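Local coordinates for protein prolyl-tRNA synthetase (Naegleria fowleri, PDB 6NAB) that probably attaches proline to its cognate tRNA, first activating the amino acid with ATP as prolyl-adenylate and then transferring it to the tRNA, at residues E93-E98 with V148-F153; E98-T103 with I114-T119; E189-V194 with W269-R274. All coordinates share one frame; numbering follows the deposited sequence.

Contact 1: residues E93-E98 with V148-F153; sequences EGFSPE and VVRWEF. With AMP (adenosine monophosphate), chain M; PRO (proline), chain N.
The guanidinium of R150 has one face under the ring of F95, whose CE1 stands over its centre at 3.4 Å from R150 CZ. F95 presents its edge to that face, and the two planes are 77° apart, so this is an edge-on contact and not a stack. Round its own edge the guanidinium serves two ligands: NH1 gives a fairly straight bond to O1P of AMP, and NH2 a more bent one, 2.7 Å long, to OXT of the bound proline. NE is taken by the carbonyl of P118. With all three nitrogens bonded, the group can hardly turn, and a magnesium ion lies about 4 Å from the side chain.

R150 and E152 belong to motif 2 of the class II synthetases, the arginine-X-glutamate at the start of the loop after strand 140-149. From E152 the chain bends at chi2 (-82°), which brings OE2 to 3.1 Å from N6 of AMP, where it accepts from the adenine amino group; its OE1 is held by R161.

E98 approaches from the other segment with an extended chain. Its OE2 lies 3.7 Å from CD of R150, beside the aliphatic part and short of an ion pair. E98 OE1 comes to 3.8 Å from E152 OE1, and a water that donates 2.7 Å bonds to both OE1 atoms probably eases the like charges. A second water donates a hydrogen bond to E98 OE1 and accepts one from the backbone N of F153; a third donates to E98 OE2 and accepts only weakly from NH1 of R150. The backbones also meet directly: W151 N donates to E98 O at 2.7 Å, almost perfectly straight at 178°.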
# COMPACT_ATOMS: atom_id res chain seq x y z
N GLU B 93 -15.76 -2.56 -23.45
CA GLU B 93 -15.25 -2.87 -24.79
C GLU B 93 -13.78 -2.50 -24.93
O GLU B 93 -13.01 -3.22 -25.58
CB GLU B 93 -16.11 -2.17 -25.85
CG GLU B 93 -17.20 -3.08 -26.41
CD GLU B 93 -18.42 -2.33 -26.90
OE1 GLU B 93 -18.27 -1.17 -27.36
OE2 GLU B 93 -19.53 -2.90 -26.84
N GLY B 94 -13.35 -1.41 -24.28
CA GLY B 94 -11.97 -0.99 -24.40
C GLY B 94 -11.00 -1.77 -23.54
O GLY B 94 -9.79 -1.75 -23.81
N PHE B 95 -11.49 -2.51 -22.54
CA PHE B 95 -10.62 -3.22 -21.62
C PHE B 95 -10.73 -4.74 -21.71
O PHE B 95 -9.80 -5.42 -21.27
CB PHE B 95 -10.89 -2.80 -20.17
CG PHE B 95 -10.13 -1.58 -19.75
CD1 PHE B 95 -8.77 -1.66 -19.45
CD2 PHE B 95 -10.77 -0.35 -19.64
CE1 PHE B 95 -8.06 -0.54 -19.06
CE2 PHE B 95 -10.06 0.78 -19.25
CZ PHE B 95 -8.70 0.68 -18.96
N SER B 96 -11.83 -5.27 -22.28
CA SER B 96 -12.11 -6.70 -22.36
C SER B 96 -10.88 -7.56 -22.66
O SER B 96 -10.60 -8.48 -21.89
CB SER B 96 -13.20 -6.97 -23.40
OG SER B 96 -14.46 -7.04 -22.77
N PRO B 97 -10.12 -7.30 -23.73
CA PRO B 97 -8.99 -8.20 -24.05
C PRO B 97 -7.90 -8.25 -23.00
O PRO B 97 -7.11 -9.20 -22.98
CB PRO B 97 -8.45 -7.64 -25.38
CG PRO B 97 -9.48 -6.67 -25.88
CD PRO B 97 -10.20 -6.17 -24.67
N GLU B 98 -7.81 -7.26 -22.11
CA GLU B 98 -6.75 -7.19 -21.11
C GLU B 98 -7.18 -7.69 -19.73
O GLU B 98 -6.39 -7.61 -18.78
CB GLU B 98 -6.24 -5.75 -21.00
CG GLU B 98 -5.55 -5.24 -22.27
CD GLU B 98 -5.09 -3.79 -22.17
OE1 GLU B 98 -4.34 -3.35 -23.07
OE2 GLU B 98 -5.46 -3.10 -21.19
N VAL B 148 -2.96 -3.22 -9.95
CA VAL B 148 -3.94 -3.48 -10.99
C VAL B 148 -3.30 -4.40 -12.02
O VAL B 148 -2.08 -4.49 -12.14
CB VAL B 148 -4.45 -2.17 -11.64
CG1 VAL B 148 -5.61 -1.62 -10.81
CG2 VAL B 148 -3.35 -1.15 -11.68
N VAL B 149 -4.16 -5.10 -12.76
CA VAL B 149 -3.75 -6.12 -13.73
C VAL B 149 -4.33 -5.79 -15.10
O VAL B 149 -5.56 -5.68 -15.25
CB VAL B 149 -4.19 -7.52 -13.27
CG1 VAL B 149 -3.90 -8.56 -14.33
CG2 VAL B 149 -3.52 -7.90 -11.90
N ARG B 150 -3.46 -5.65 -16.09
CA ARG B 150 -3.88 -5.53 -17.49
C ARG B 150 -3.03 -6.50 -18.29
O ARG B 150 -1.81 -6.35 -18.34
CB ARG B 150 -3.72 -4.10 -18.00
CG ARG B 150 -4.68 -3.11 -17.32
CD ARG B 150 -4.58 -1.67 -17.86
NE ARG B 150 -5.29 -0.73 -16.97
CZ ARG B 150 -5.47 0.57 -17.21
NH1 ARG B 150 -4.99 1.13 -18.32
NH2 ARG B 150 -6.13 1.31 -16.32
N TRP B 151 -3.67 -7.52 -18.86
CA TRP B 151 -2.93 -8.56 -19.57
C TRP B 151 -2.52 -8.00 -20.94
O TRP B 151 -3.08 -8.35 -21.98
CB TRP B 151 -3.75 -9.83 -19.69
CG TRP B 151 -2.86 -11.03 -19.59
CD1 TRP B 151 -2.49 -11.86 -20.60
CD2 TRP B 151 -2.18 -11.48 -18.42
NE1 TRP B 151 -1.64 -12.83 -20.13
CE2 TRP B 151 -1.43 -12.61 -18.79
CE3 TRP B 151 -2.13 -11.04 -17.09
CZ2 TRP B 151 -0.65 -13.32 -17.87
CZ3 TRP B 151 -1.36 -11.74 -16.18
CH2 TRP B 151 -0.63 -12.87 -16.58
N GLU B 152 -1.53 -7.12 -20.89
CA GLU B 152 -1.10 -6.35 -22.05
C GLU B 152 -0.79 -7.25 -23.24
O GLU B 152 -0.14 -8.29 -23.10
CB GLU B 152 0.13 -5.51 -21.69
CG GLU B 152 -0.10 -4.53 -20.53
CD GLU B 152 -0.78 -3.23 -20.99
OE1 GLU B 152 -0.71 -2.89 -22.21
OE2 GLU B 152 -1.42 -2.57 -20.14
N PHE B 153 -1.29 -6.86 -24.41
CA PHE B 153 -0.92 -7.56 -25.64
C PHE B 153 0.47 -7.14 -26.10
O PHE B 153 1.26 -7.98 -26.54
CB PHE B 153 -1.94 -7.29 -26.73
CG PHE B 153 -1.61 -7.95 -28.05
CD1 PHE B 153 -1.94 -9.28 -28.28
CD2 PHE B 153 -0.97 -7.24 -29.06
CE1 PHE B 153 -1.63 -9.89 -29.49
CE2 PHE B 153 -0.65 -7.84 -30.26
CZ PHE B 153 -0.99 -9.17 -30.48
P AMP M . -4.45 4.88 -18.99
O1P AMP M . -5.76 4.07 -18.58
O2P AMP M . -3.68 4.41 -20.27
O3P AMP M . -4.81 6.36 -19.01
O5' AMP M . -3.38 4.82 -17.81
C5' AMP M . -3.73 5.13 -16.46
C4' AMP M . -2.51 5.24 -15.60
O4' AMP M . -1.86 3.94 -15.54
C3' AMP M . -1.46 6.22 -16.11
O3' AMP M . -0.79 6.83 -15.01
C2' AMP M . -0.51 5.31 -16.90
O2' AMP M . 0.81 5.81 -17.00
C1' AMP M . -0.56 4.01 -16.11
N9 AMP M . -0.37 2.78 -16.90
C8 AMP M . -1.22 2.29 -17.85
N7 AMP M . -0.92 1.07 -18.26
C5 AMP M . 0.21 0.76 -17.54
C6 AMP M . 1.01 -0.40 -17.48
N6 AMP M . 0.76 -1.51 -18.20
N1 AMP M . 2.07 -0.40 -16.64
C2 AMP M . 2.30 0.69 -15.90
N3 AMP M . 1.61 1.84 -15.86
C4 AMP M . 0.57 1.80 -16.70
N PRO N . -9.18 4.77 -14.08
CA PRO N . -8.50 5.64 -15.04
C PRO N . -7.58 4.85 -15.98
O PRO N . -6.91 5.43 -16.84
CB PRO N . -7.70 6.60 -14.16
CG PRO N . -7.50 5.83 -12.86
CD PRO N . -8.78 5.06 -12.69
OXT PRO N . -7.50 3.62 -15.89
O HOH W 1 -2.68 -1.28 -22.98
O HOH W 2 -5.20 -0.42 -21.39
O HOH W 3 -3.07 -5.00 -24.56

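Contact 2: residues E98-T103 with I114-T119; sequences EVAWVT and IALRPT. With PRO (proline), chain N.
The antiparallel hairpin formed by strands 100-105 and 108-116 carries this contact, and it runs on into the loop that reaches the bound proline. V102 and I114 are a hydrogen-bonded pair, with V102 N to I114 O at 2.7 Å and I114 N to V102 O at 3.1 Å. L116 N donates to A100 O. Where the strands part, a water accepts from A100 N and donates to L116 O.

W101 and A115 form the non-hydrogen-bonded pair. The A115 methyl sits over the six-membered ring of W101, 3.7 Å from its centroid and 10° off the normal, a CH-pi contact. V99 CG1 lies over the same indole face and is tight against A115 CB at 3.5 Å; the torsion of V99 (chi1 166°) sets CG1 there and leaves CG2 to meet P118 CG. On the opposite face of the sheet L116 spreads its methyls, CD1 to A100 CB and CD2 to V102 CG2, both at 4.0 Å, with F79 of strand 79-81 and F79 of the second subunit packed alongside.

A100, W101 and V102 also pair with a strand of the second subunit, carrying the sheet across the interface. Just past the hairpin T119 OG1 accepts from the proline N at 2.8 Å: T119 and E121 belong to the TXE loop that binds the substrate's amino group in prolyl- and several other class IIa synthetases.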
# COMPACT_ATOMS: atom_id res chain seq x y z
N GLU B 98 -7.81 -7.26 -22.11
CA GLU B 98 -6.75 -7.19 -21.11
C GLU B 98 -7.18 -7.69 -19.73
O GLU B 98 -6.39 -7.61 -18.78
CB GLU B 98 -6.24 -5.75 -21.00
CG GLU B 98 -5.55 -5.24 -22.27
CD GLU B 98 -5.09 -3.79 -22.17
OE1 GLU B 98 -4.34 -3.35 -23.07
OE2 GLU B 98 -5.46 -3.10 -21.19
N VAL B 99 -8.40 -8.19 -19.57
CA VAL B 99 -8.92 -8.58 -18.25
C VAL B 99 -8.54 -10.03 -17.96
O VAL B 99 -8.77 -10.93 -18.78
CB VAL B 99 -10.44 -8.38 -18.18
CG1 VAL B 99 -11.00 -9.09 -16.96
CG2 VAL B 99 -10.77 -6.89 -18.13
N ALA B 100 -7.92 -10.25 -16.79
CA ALA B 100 -7.57 -11.59 -16.32
C ALA B 100 -8.71 -12.18 -15.49
O ALA B 100 -9.29 -11.50 -14.64
CB ALA B 100 -6.29 -11.54 -15.47
N TRP B 101 -9.02 -13.45 -15.73
CA TRP B 101 -10.18 -14.10 -15.14
C TRP B 101 -9.75 -15.24 -14.23
O TRP B 101 -9.01 -16.13 -14.66
CB TRP B 101 -11.12 -14.64 -16.21
CG TRP B 101 -11.85 -13.57 -16.94
CD1 TRP B 101 -11.48 -12.96 -18.10
CD2 TRP B 101 -13.07 -12.97 -16.54
NE1 TRP B 101 -12.41 -12.02 -18.45
CE2 TRP B 101 -13.41 -12.01 -17.51
CE3 TRP B 101 -13.93 -13.16 -15.45
CZ2 TRP B 101 -14.56 -11.23 -17.43
CZ3 TRP B 101 -15.08 -12.38 -15.37
CH2 TRP B 101 -15.38 -11.43 -16.36
N VAL B 102 -10.26 -15.22 -13.00
CA VAL B 102 -10.12 -16.33 -12.06
C VAL B 102 -11.25 -17.30 -12.32
O VAL B 102 -12.43 -16.92 -12.23
CB VAL B 102 -10.16 -15.83 -10.60
CG1 VAL B 102 -10.13 -17.03 -9.65
CG2 VAL B 102 -9.02 -14.87 -10.33
N THR B 103 -10.92 -18.55 -12.63
CA THR B 103 -11.92 -19.55 -12.97
C THR B 103 -11.85 -20.82 -12.13
O THR B 103 -12.72 -21.68 -12.29
CB THR B 103 -11.82 -19.95 -14.46
OG1 THR B 103 -10.60 -20.68 -14.66
CG2 THR B 103 -11.83 -18.71 -15.36
N ILE B 114 -14.63 -14.73 -11.88
CA ILE B 114 -14.50 -13.33 -11.49
C ILE B 114 -13.20 -12.79 -12.05
O ILE B 114 -12.23 -13.53 -12.27
CB ILE B 114 -14.56 -13.12 -9.95
CG1 ILE B 114 -13.43 -13.89 -9.28
CG2 ILE B 114 -15.94 -13.52 -9.39
CD1 ILE B 114 -13.49 -13.83 -7.78
N ALA B 115 -13.17 -11.49 -12.28
CA ALA B 115 -12.09 -10.82 -12.97
C ALA B 115 -11.21 -10.04 -11.99
O ALA B 115 -11.67 -9.60 -10.94
CB ALA B 115 -12.65 -9.87 -14.03
N LEU B 116 -9.95 -9.87 -12.36
CA LEU B 116 -9.04 -8.99 -11.64
C LEU B 116 -9.19 -7.57 -12.17
O LEU B 116 -9.29 -7.35 -13.38
CB LEU B 116 -7.60 -9.46 -11.78
CG LEU B 116 -7.29 -10.90 -11.37
CD1 LEU B 116 -5.79 -11.18 -11.50
CD2 LEU B 116 -7.77 -11.13 -9.95
N ARG B 117 -9.20 -6.60 -11.26
CA ARG B 117 -9.45 -5.22 -11.61
C ARG B 117 -8.42 -4.71 -12.62
O ARG B 117 -7.21 -4.77 -12.36
CB ARG B 117 -9.46 -4.32 -10.36
CG ARG B 117 -8.12 -4.02 -9.72
CD ARG B 117 -8.22 -3.18 -8.45
NE ARG B 117 -7.10 -3.56 -7.60
CZ ARG B 117 -7.11 -3.62 -6.28
NH1 ARG B 117 -8.19 -3.28 -5.56
NH2 ARG B 117 -6.00 -4.03 -5.67
N PRO B 118 -8.85 -4.23 -13.78
CA PRO B 118 -7.93 -3.48 -14.67
C PRO B 118 -7.91 -2.01 -14.31
O PRO B 118 -7.04 -1.25 -14.76
CB PRO B 118 -8.52 -3.73 -16.05
CG PRO B 118 -9.99 -3.80 -15.79
CD PRO B 118 -10.14 -4.48 -14.43
N THR B 119 -8.91 -1.59 -13.53
CA THR B 119 -9.23 -0.24 -13.07
C THR B 119 -10.54 -0.37 -12.32
O THR B 119 -11.26 -1.35 -12.56
CB THR B 119 -9.33 0.77 -14.24
OG1 THR B 119 -9.66 2.07 -13.71
CG2 THR B 119 -10.40 0.34 -15.27
N PRO N . -9.18 4.77 -14.08
CA PRO N . -8.50 5.64 -15.04
C PRO N . -7.58 4.85 -15.98
O PRO N . -6.91 5.43 -16.84
CB PRO N . -7.70 6.60 -14.16
CG PRO N . -7.50 5.83 -12.86
CD PRO N . -8.78 5.06 -12.69
OXT PRO N . -7.50 3.62 -15.89
O HOH W 4 -7.44 -7.89 -15.20

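Contact 3: residues E189-V194 with W269-R274; sequences ELYKRV and WGLSTR. With AMP (adenosine monophosphate), chain M; PRO (proline), chain N.
Helix 189-194 and strand 269-272 run nearly parallel, 11° apart, with their axes 10.2 Å from each other at closest, and Y191 and L271 face one another across the gap. The two side chains run alongside one another, pointing opposite ways. CE1 of Y191 meets CB of L271 at 3.5 Å, while L271 CD1 lies over one face of the phenol ring, toward its rim. L271 has CG anti to its backbone N (chi1 -177°), which carries its methyls out toward the helix; there CD2 meets V194 CG1 tip to tip at 4.0 Å.

Y191 OH reaches further, to the edge of the W269 indole and the peptide between W269 and G270. It comes within 3.0 Å of G270 N, but the angle is too poor for a hydrogen bond; the hydroxyl is bonded instead to Q168 on the adjoining strand 164-174.

The helix thus packs on one side of the strand, and the ligands lie on the other. G270 has no side chain, and the ring of the bound proline lies close against its backbone; its carbonyl O accepts from O3' of AMP at 2.8 Å. S272 OG donates to adenine N3 at 2.6 Å and accepts from R274 N at 2.9 Å, a capping bond at the turn into helix 274-283. R274 lays its guanidinium flat under the nucleotide, N9 of AMP standing 3.8 Å above the plane and over its centre, while NE and NH1 are held by the carbonyls of I160 and Q235. Strand, glycine, turn and arginine-bearing helix make up motif 3, which with motif 2 binds the nucleotide in class II aminoacyl-tRNA synthetases.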
# COMPACT_ATOMS: atom_id res chain seq x y z
N GLU B 189 -2.03 19.28 -12.64
CA GLU B 189 -0.91 20.05 -12.09
C GLU B 189 -0.15 19.27 -11.02
O GLU B 189 1.08 19.38 -10.93
CB GLU B 189 -1.43 21.40 -11.55
CG GLU B 189 -0.45 22.18 -10.67
CD GLU B 189 0.77 22.74 -11.40
OE1 GLU B 189 0.84 22.67 -12.65
OE2 GLU B 189 1.67 23.25 -10.71
N LEU B 190 -0.86 18.47 -10.20
CA LEU B 190 -0.18 17.64 -9.20
C LEU B 190 0.71 16.59 -9.86
O LEU B 190 1.80 16.29 -9.36
CB LEU B 190 -1.19 16.96 -8.27
CG LEU B 190 -1.82 17.80 -7.16
CD1 LEU B 190 -2.62 16.93 -6.17
CD2 LEU B 190 -0.76 18.64 -6.44
N TYR B 191 0.25 16.00 -10.97
CA TYR B 191 1.09 15.06 -11.70
C TYR B 191 2.32 15.76 -12.27
O TYR B 191 3.42 15.20 -12.26
CB TYR B 191 0.28 14.39 -12.80
CG TYR B 191 -0.77 13.41 -12.31
CD1 TYR B 191 -0.73 12.89 -11.01
CD2 TYR B 191 -1.82 13.03 -13.13
CE1 TYR B 191 -1.70 11.99 -10.57
CE2 TYR B 191 -2.78 12.14 -12.70
CZ TYR B 191 -2.73 11.63 -11.42
OH TYR B 191 -3.69 10.75 -11.01
N LYS B 192 2.13 16.97 -12.81
CA LYS B 192 3.28 17.76 -13.26
C LYS B 192 4.28 17.97 -12.12
O LYS B 192 5.49 17.88 -12.32
CB LYS B 192 2.80 19.10 -13.82
CG LYS B 192 3.91 20.08 -14.18
CD LYS B 192 4.06 21.14 -13.12
CE LYS B 192 4.91 22.29 -13.60
NZ LYS B 192 4.84 23.40 -12.62
N ARG B 193 3.78 18.28 -10.93
CA ARG B 193 4.68 18.53 -9.81
C ARG B 193 5.40 17.25 -9.39
O ARG B 193 6.60 17.30 -9.08
CB ARG B 193 3.90 19.14 -8.65
CG ARG B 193 3.39 20.55 -8.96
CD ARG B 193 2.68 21.15 -7.77
NE ARG B 193 3.59 21.24 -6.64
CZ ARG B 193 3.23 21.24 -5.36
NH1 ARG B 193 1.95 21.17 -5.00
NH2 ARG B 193 4.17 21.32 -4.45
N VAL B 194 4.72 16.10 -9.40
CA VAL B 194 5.42 14.84 -9.10
C VAL B 194 6.60 14.66 -10.05
O VAL B 194 7.74 14.41 -9.61
CB VAL B 194 4.47 13.63 -9.18
CG1 VAL B 194 5.28 12.34 -9.15
CG2 VAL B 194 3.48 13.61 -8.02
N TRP B 269 -8.66 9.63 -12.09
CA TRP B 269 -7.30 10.05 -12.42
C TRP B 269 -6.32 9.06 -11.80
O TRP B 269 -6.51 8.63 -10.66
CB TRP B 269 -7.01 11.49 -11.96
CG TRP B 269 -7.87 11.99 -10.81
CD1 TRP B 269 -9.09 12.58 -10.89
CD2 TRP B 269 -7.55 11.91 -9.39
NE1 TRP B 269 -9.56 12.88 -9.61
CE2 TRP B 269 -8.62 12.50 -8.69
CE3 TRP B 269 -6.44 11.45 -8.67
CZ2 TRP B 269 -8.64 12.60 -7.29
CZ3 TRP B 269 -6.46 11.54 -7.28
CH2 TRP B 269 -7.56 12.12 -6.60
N GLY B 270 -5.28 8.73 -12.55
CA GLY B 270 -4.32 7.72 -12.13
C GLY B 270 -2.87 7.97 -12.50
O GLY B 270 -2.55 8.44 -13.60
N LEU B 271 -1.98 7.65 -11.57
CA LEU B 271 -0.53 7.76 -11.73
C LEU B 271 0.09 6.45 -11.23
O LEU B 271 -0.26 6.00 -10.14
CB LEU B 271 0.00 8.95 -10.93
CG LEU B 271 1.50 9.30 -11.00
CD1 LEU B 271 1.76 10.06 -12.30
CD2 LEU B 271 1.98 10.08 -9.78
N SER B 272 1.02 5.87 -12.00
CA SER B 272 1.51 4.52 -11.70
C SER B 272 3.03 4.48 -11.57
O SER B 272 3.73 5.49 -11.75
CB SER B 272 1.09 3.52 -12.78
OG SER B 272 1.96 3.59 -13.91
N THR B 273 3.54 3.27 -11.30
CA THR B 273 4.98 3.03 -11.28
C THR B 273 5.64 3.19 -12.65
O THR B 273 6.86 3.04 -12.76
CB THR B 273 5.28 1.64 -10.68
OG1 THR B 273 4.34 0.66 -11.17
CG2 THR B 273 5.18 1.72 -9.16
N ARG B 274 4.87 3.51 -13.70
CA ARG B 274 5.50 3.95 -14.95
C ARG B 274 6.45 5.13 -14.70
O ARG B 274 7.48 5.25 -15.38
CB ARG B 274 4.40 4.33 -15.95
CG ARG B 274 4.89 5.07 -17.18
CD ARG B 274 3.75 5.26 -18.20
NE ARG B 274 3.30 3.98 -18.76
CZ ARG B 274 2.27 3.86 -19.58
NH1 ARG B 274 1.58 4.95 -19.93
NH2 ARG B 274 1.92 2.66 -20.05
P AMP M . -4.45 4.88 -18.99
O1P AMP M . -5.76 4.07 -18.58
O2P AMP M . -3.68 4.41 -20.27
O3P AMP M . -4.81 6.36 -19.01
O5' AMP M . -3.38 4.82 -17.81
C5' AMP M . -3.73 5.13 -16.46
C4' AMP M . -2.51 5.24 -15.60
O4' AMP M . -1.86 3.94 -15.54
C3' AMP M . -1.46 6.22 -16.11
O3' AMP M . -0.79 6.83 -15.01
C2' AMP M . -0.51 5.31 -16.90
O2' AMP M . 0.81 5.81 -17.00
C1' AMP M . -0.56 4.01 -16.11
N9 AMP M . -0.37 2.78 -16.90
C8 AMP M . -1.22 2.29 -17.85
N7 AMP M . -0.92 1.07 -18.26
C5 AMP M . 0.21 0.76 -17.54
C6 AMP M . 1.01 -0.40 -17.48
N6 AMP M . 0.76 -1.51 -18.20
N1 AMP M . 2.07 -0.40 -16.64
C2 AMP M . 2.30 0.69 -15.90
N3 AMP M . 1.61 1.84 -15.86
C4 AMP M . 0.57 1.80 -16.70
N PRO N . -9.18 4.77 -14.08
CA PRO N . -8.50 5.64 -15.04
C PRO N . -7.58 4.85 -15.98
O PRO N . -6.91 5.43 -16.84
CB PRO N . -7.70 6.60 -14.16
CG PRO N . -7.50 5.83 -12.86
CD PRO N . -8.78 5.06 -12.69
OXT PRO N . -7.50 3.62 -15.89

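How the contacts relate
Contacts 1 and 2 are neighbours, with centres about 8 Å apart and E98 in common. They are tied by probable hydrogen bonds from R150 NE to P118 O (2.9 Å) and from V149 N to R117 O (3.1 Å), so the motif 2 arginine is positioned by the loop that follows the hairpin. Both also border the second subunit. Contact 3 stands across the pocket, its centre about 21 Å from that of contact 1 and about 24 Å from that of contact 2, and touches neither. The ligands lie between contacts 1 and 3: segment 148-153 and segment 269-274 both bind AMP, and all three contacts touch the bound proline.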